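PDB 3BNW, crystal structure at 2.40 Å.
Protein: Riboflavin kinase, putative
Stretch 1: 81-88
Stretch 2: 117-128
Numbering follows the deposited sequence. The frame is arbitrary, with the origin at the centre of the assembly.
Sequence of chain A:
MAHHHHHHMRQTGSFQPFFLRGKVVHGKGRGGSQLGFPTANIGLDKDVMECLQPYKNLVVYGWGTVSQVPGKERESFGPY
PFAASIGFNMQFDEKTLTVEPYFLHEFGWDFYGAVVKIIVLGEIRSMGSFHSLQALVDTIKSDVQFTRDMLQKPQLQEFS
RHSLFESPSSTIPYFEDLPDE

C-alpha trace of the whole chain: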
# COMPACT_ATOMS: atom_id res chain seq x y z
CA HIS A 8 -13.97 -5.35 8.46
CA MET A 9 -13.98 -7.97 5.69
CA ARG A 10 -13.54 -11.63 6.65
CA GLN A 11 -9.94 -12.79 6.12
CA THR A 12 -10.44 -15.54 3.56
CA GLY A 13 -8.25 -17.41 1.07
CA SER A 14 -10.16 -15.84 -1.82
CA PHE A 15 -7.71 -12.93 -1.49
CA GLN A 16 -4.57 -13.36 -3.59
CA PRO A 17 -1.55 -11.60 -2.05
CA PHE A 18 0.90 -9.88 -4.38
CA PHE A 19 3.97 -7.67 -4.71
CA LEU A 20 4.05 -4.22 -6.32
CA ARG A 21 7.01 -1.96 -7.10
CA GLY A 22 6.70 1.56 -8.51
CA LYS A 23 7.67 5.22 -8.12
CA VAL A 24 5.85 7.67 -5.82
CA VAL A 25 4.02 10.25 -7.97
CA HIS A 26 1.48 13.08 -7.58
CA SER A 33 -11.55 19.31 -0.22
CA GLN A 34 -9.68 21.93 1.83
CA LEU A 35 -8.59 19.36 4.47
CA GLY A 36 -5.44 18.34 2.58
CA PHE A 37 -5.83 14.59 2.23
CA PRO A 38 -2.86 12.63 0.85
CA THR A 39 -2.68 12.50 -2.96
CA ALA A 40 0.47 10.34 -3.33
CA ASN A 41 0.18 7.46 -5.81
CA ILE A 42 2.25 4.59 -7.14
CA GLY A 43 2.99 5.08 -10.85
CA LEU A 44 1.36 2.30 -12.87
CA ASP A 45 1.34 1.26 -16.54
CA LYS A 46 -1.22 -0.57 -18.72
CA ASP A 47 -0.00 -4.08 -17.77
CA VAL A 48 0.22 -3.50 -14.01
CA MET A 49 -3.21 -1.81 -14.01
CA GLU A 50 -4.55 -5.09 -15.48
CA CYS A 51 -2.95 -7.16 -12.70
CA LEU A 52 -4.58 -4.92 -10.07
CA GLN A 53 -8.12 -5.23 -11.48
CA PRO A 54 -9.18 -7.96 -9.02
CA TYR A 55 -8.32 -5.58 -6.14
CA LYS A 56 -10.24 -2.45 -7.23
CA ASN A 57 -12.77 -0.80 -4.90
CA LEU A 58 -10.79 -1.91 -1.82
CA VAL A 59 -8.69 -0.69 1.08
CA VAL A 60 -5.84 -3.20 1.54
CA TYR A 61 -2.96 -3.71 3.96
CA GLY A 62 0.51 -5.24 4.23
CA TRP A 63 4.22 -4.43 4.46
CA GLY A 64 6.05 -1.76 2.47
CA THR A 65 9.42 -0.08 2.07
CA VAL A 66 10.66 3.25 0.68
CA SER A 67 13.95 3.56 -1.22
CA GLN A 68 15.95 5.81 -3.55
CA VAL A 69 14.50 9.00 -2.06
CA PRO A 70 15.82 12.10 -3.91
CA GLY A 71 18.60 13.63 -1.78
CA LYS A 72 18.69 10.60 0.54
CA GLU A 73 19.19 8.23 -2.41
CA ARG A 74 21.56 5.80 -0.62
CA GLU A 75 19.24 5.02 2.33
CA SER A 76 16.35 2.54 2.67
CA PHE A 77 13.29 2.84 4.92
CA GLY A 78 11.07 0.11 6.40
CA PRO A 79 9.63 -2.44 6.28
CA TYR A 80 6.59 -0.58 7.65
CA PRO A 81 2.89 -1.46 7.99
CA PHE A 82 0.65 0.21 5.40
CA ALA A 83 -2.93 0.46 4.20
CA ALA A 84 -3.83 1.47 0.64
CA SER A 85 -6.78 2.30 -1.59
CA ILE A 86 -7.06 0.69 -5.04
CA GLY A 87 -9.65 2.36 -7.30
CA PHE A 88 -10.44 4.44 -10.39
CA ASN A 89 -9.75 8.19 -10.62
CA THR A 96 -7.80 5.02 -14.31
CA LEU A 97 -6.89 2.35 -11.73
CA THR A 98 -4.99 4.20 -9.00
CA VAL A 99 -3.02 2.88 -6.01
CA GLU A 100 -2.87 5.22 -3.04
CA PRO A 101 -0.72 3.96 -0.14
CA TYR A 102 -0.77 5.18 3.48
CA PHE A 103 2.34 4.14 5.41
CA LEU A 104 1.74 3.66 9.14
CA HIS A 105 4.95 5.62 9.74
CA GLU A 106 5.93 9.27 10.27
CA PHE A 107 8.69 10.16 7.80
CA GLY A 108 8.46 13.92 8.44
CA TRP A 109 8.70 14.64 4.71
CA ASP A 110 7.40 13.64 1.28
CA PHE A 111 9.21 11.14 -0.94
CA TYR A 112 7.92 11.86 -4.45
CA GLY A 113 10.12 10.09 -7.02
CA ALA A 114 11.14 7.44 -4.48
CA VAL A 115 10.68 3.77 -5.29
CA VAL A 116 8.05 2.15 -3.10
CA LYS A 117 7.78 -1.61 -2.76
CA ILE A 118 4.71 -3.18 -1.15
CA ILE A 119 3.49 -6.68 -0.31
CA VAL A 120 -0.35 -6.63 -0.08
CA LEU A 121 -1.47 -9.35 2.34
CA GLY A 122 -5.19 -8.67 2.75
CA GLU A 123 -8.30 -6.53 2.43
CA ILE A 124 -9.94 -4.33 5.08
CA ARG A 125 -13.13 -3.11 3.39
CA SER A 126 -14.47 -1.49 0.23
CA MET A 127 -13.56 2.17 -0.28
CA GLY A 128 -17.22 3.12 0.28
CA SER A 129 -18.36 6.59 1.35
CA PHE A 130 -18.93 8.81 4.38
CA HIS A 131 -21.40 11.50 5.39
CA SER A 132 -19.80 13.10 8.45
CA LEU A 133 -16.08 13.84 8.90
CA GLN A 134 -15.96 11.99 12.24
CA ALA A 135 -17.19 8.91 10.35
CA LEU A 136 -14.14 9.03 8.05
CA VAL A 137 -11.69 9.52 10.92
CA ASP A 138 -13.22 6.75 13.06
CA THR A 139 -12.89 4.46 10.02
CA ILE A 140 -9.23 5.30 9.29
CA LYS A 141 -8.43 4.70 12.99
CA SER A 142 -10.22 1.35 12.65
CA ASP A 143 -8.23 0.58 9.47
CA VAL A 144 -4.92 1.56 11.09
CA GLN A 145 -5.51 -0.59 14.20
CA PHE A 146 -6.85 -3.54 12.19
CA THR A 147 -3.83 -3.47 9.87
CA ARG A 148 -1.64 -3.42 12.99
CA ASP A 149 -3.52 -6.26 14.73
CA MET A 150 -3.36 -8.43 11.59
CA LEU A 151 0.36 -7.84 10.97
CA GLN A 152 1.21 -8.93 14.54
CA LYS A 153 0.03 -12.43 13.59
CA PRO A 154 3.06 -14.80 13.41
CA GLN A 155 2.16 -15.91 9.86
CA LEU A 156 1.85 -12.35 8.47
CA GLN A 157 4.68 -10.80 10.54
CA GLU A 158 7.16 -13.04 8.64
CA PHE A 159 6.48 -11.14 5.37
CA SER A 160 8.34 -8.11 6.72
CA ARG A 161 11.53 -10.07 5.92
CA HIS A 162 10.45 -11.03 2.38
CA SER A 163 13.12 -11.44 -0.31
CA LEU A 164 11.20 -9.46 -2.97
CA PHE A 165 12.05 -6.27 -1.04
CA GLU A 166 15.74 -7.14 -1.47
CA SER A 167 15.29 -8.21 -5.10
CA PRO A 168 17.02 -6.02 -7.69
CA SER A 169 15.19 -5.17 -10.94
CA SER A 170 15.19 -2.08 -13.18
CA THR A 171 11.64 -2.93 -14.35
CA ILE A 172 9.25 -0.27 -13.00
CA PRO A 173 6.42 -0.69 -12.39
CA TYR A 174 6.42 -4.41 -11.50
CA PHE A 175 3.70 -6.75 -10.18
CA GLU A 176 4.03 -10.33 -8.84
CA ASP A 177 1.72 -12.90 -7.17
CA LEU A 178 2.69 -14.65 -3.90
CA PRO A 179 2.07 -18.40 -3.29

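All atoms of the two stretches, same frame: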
# COMPACT_ATOMS: atom_id res chain seq x y z
N PRO A 81 4.30 -1.18 8.30
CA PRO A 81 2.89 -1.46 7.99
C PRO A 81 2.30 -0.39 7.07
O PRO A 81 2.73 0.77 7.10
CB PRO A 81 2.20 -1.43 9.36
CG PRO A 81 3.29 -1.55 10.37
CD PRO A 81 4.51 -0.96 9.74
N PHE A 82 1.32 -0.76 6.26
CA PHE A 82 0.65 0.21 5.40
C PHE A 82 -0.76 -0.26 5.08
O PHE A 82 -1.04 -1.46 5.10
CB PHE A 82 1.43 0.41 4.09
CG PHE A 82 1.10 -0.60 3.03
CD1 PHE A 82 1.81 -1.78 2.95
CD2 PHE A 82 0.07 -0.38 2.13
CE1 PHE A 82 1.50 -2.73 1.98
CE2 PHE A 82 -0.25 -1.31 1.17
CZ PHE A 82 0.46 -2.49 1.10
N ALA A 83 -1.64 0.71 4.83
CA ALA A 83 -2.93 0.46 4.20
C ALA A 83 -2.91 1.20 2.87
O ALA A 83 -2.06 2.07 2.66
CB ALA A 83 -4.05 0.96 5.07
N ALA A 84 -3.82 0.85 1.97
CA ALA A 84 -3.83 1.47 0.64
C ALA A 84 -5.17 1.33 -0.03
O ALA A 84 -5.86 0.32 0.15
CB ALA A 84 -2.75 0.84 -0.25
N SER A 85 -5.54 2.34 -0.81
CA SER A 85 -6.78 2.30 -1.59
C SER A 85 -6.46 2.00 -3.05
O SER A 85 -5.58 2.64 -3.64
CB SER A 85 -7.52 3.63 -1.49
OG SER A 85 -7.82 3.94 -0.15
N ILE A 86 -7.16 1.02 -3.62
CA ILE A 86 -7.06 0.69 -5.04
C ILE A 86 -8.39 0.98 -5.73
O ILE A 86 -9.38 0.27 -5.51
CB ILE A 86 -6.67 -0.80 -5.27
CG1 ILE A 86 -5.25 -1.07 -4.74
CG2 ILE A 86 -6.73 -1.16 -6.75
CD1 ILE A 86 -5.20 -1.43 -3.28
N GLY A 87 -8.42 2.02 -6.56
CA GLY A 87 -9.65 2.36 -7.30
C GLY A 87 -9.41 3.29 -8.48
O GLY A 87 -8.30 3.76 -8.70
N PHE A 88 -10.48 3.55 -9.23
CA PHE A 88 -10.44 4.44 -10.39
C PHE A 88 -10.37 5.91 -9.95
O PHE A 88 -10.77 6.26 -8.84
CB PHE A 88 -11.66 4.20 -11.28
N LYS A 117 8.03 -0.20 -2.56
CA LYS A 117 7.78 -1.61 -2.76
C LYS A 117 6.77 -2.02 -1.70
O LYS A 117 6.95 -1.70 -0.54
CB LYS A 117 9.07 -2.40 -2.60
CG LYS A 117 10.17 -2.02 -3.58
CD LYS A 117 11.48 -2.72 -3.26
CE LYS A 117 12.67 -2.02 -3.92
NZ LYS A 117 13.97 -2.64 -3.54
N ILE A 118 5.71 -2.71 -2.11
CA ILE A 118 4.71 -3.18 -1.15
C ILE A 118 4.35 -4.64 -1.38
O ILE A 118 4.31 -5.11 -2.52
CB ILE A 118 3.42 -2.30 -1.12
CG1 ILE A 118 2.76 -2.23 -2.50
CG2 ILE A 118 3.74 -0.89 -0.63
CD1 ILE A 118 1.33 -1.70 -2.47
N ILE A 119 4.12 -5.36 -0.28
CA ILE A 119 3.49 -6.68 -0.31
C ILE A 119 2.08 -6.51 0.29
O ILE A 119 1.94 -6.13 1.45
CB ILE A 119 4.31 -7.72 0.48
CG1 ILE A 119 5.67 -7.93 -0.21
CG2 ILE A 119 3.56 -9.05 0.58
CD1 ILE A 119 6.57 -8.98 0.44
N VAL A 120 1.05 -6.76 -0.52
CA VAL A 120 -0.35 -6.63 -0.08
C VAL A 120 -0.84 -7.98 0.42
O VAL A 120 -0.95 -8.92 -0.36
CB VAL A 120 -1.28 -6.13 -1.22
CG1 VAL A 120 -2.73 -6.24 -0.80
CG2 VAL A 120 -0.96 -4.71 -1.60
N LEU A 121 -1.16 -8.08 1.70
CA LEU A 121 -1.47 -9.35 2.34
C LEU A 121 -2.95 -9.56 2.61
O LEU A 121 -3.38 -10.69 2.84
CB LEU A 121 -0.68 -9.49 3.64
CG LEU A 121 0.84 -9.60 3.45
CD1 LEU A 121 1.58 -9.34 4.75
CD2 LEU A 121 1.21 -10.96 2.88
N GLY A 122 -3.75 -8.50 2.58
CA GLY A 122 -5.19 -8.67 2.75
C GLY A 122 -6.02 -7.42 2.56
O GLY A 122 -5.49 -6.31 2.39
N GLU A 123 -7.33 -7.60 2.65
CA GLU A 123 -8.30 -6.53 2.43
C GLU A 123 -9.04 -6.15 3.71
O GLU A 123 -9.40 -7.02 4.52
CB GLU A 123 -9.30 -6.95 1.36
CG GLU A 123 -10.14 -8.18 1.69
CD GLU A 123 -10.79 -8.76 0.47
OE1 GLU A 123 -10.74 -8.11 -0.59
OE2 GLU A 123 -11.36 -9.87 0.56
N ILE A 124 -9.27 -4.85 3.89
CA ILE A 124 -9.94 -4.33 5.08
C ILE A 124 -11.44 -4.16 4.82
O ILE A 124 -12.28 -4.66 5.57
CB ILE A 124 -9.34 -2.97 5.51
CG1 ILE A 124 -7.83 -3.12 5.76
CG2 ILE A 124 -10.05 -2.43 6.74
CD1 ILE A 124 -7.15 -1.88 6.32
N ARG A 125 -11.76 -3.46 3.73
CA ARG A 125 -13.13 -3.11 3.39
C ARG A 125 -13.14 -2.55 1.97
O ARG A 125 -12.08 -2.34 1.38
CB ARG A 125 -13.62 -2.03 4.35
CG ARG A 125 -12.76 -0.77 4.29
CD ARG A 125 -12.99 0.15 5.43
NE ARG A 125 -12.14 1.34 5.32
CZ ARG A 125 -12.42 2.40 4.55
NH1 ARG A 125 -13.49 2.40 3.77
NH2 ARG A 125 -11.60 3.44 4.52
N SER A 126 -14.33 -2.29 1.45
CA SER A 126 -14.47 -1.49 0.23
C SER A 126 -14.22 -0.02 0.56
O SER A 126 -14.36 0.40 1.70
CB SER A 126 -15.85 -1.65 -0.40
OG SER A 126 -16.86 -1.20 0.48
N MET A 127 -13.86 0.75 -0.46
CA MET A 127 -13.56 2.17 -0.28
C MET A 127 -14.77 2.94 0.23
O MET A 127 -14.61 3.86 1.03
CB MET A 127 -13.05 2.77 -1.59
CG MET A 127 -11.60 2.39 -1.89
SD MET A 127 -11.00 2.98 -3.48
CE MET A 127 -11.58 4.66 -3.49
N GLY A 128 -15.96 2.58 -0.25
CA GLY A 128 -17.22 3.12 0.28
C GLY A 128 -17.31 4.64 0.31
O GLY A 128 -16.73 5.33 -0.53

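The strand segments in 81-88 and 117-128 pack with their N-to-C directions 57° apart and their axes 8.7 Å apart at closest approach; no hydrogen bond joins them, and the 340 Å² buried between them comes from side chains packing on side chains and on backbone atoms. Aromatic and aliphatic groups make the first set of contacts. Phe82, which is buried and points its CA-to-CB bond toward the second strand, gives the largest share of the first stretch's covered surface. Its chi1 of 85° (p) carries the ring against three successive residues. Ile118, also directed toward its partner, lays CG2 over one ring face, 4.0 Å from the centroid of the Phe82 ring and 16° off the normal, a CH-pi contact; Ile118 CB lies 3.7 Å from Phe82 CE1. At the ring edge, Phe82 CZ meets Val120 CG2 at 3.8 Å, and Phe82 CE1 approaches Ile119 O at 3.5 Å. Ile119 thus takes part through its backbone while its CA-to-CB bond points away. A flat ring suits this place, offering a face to one branched side chain and an edge to another. Farther along, Ala83 CB touches Ile124 CD1 at 4.4 Å; the Ile124 side chain (chi1 m, chi2 t) brings CD1 to the short alanine. Sulfur makes the second group of contacts: Met127 points toward the first stretch and brings its SD to Ser85 CB (4.1 Å), Ile86 O (3.8 Å) and Gly87 CA (4.1 Å). Its long, unbranched side chain lets one atom touch three consecutive residues. Gly87 suits its position because an ideal CB there would lie 2.9 Å from Met127 SD, a clash. The CA-to-CB bond of Ser85 points toward the second stretch, and its OG is hydrogen-bonded elsewhere in the structure. Within the second stretch, Arg125 NH1 donates a weak hydrogen bond to Met127 O (3.3 Å).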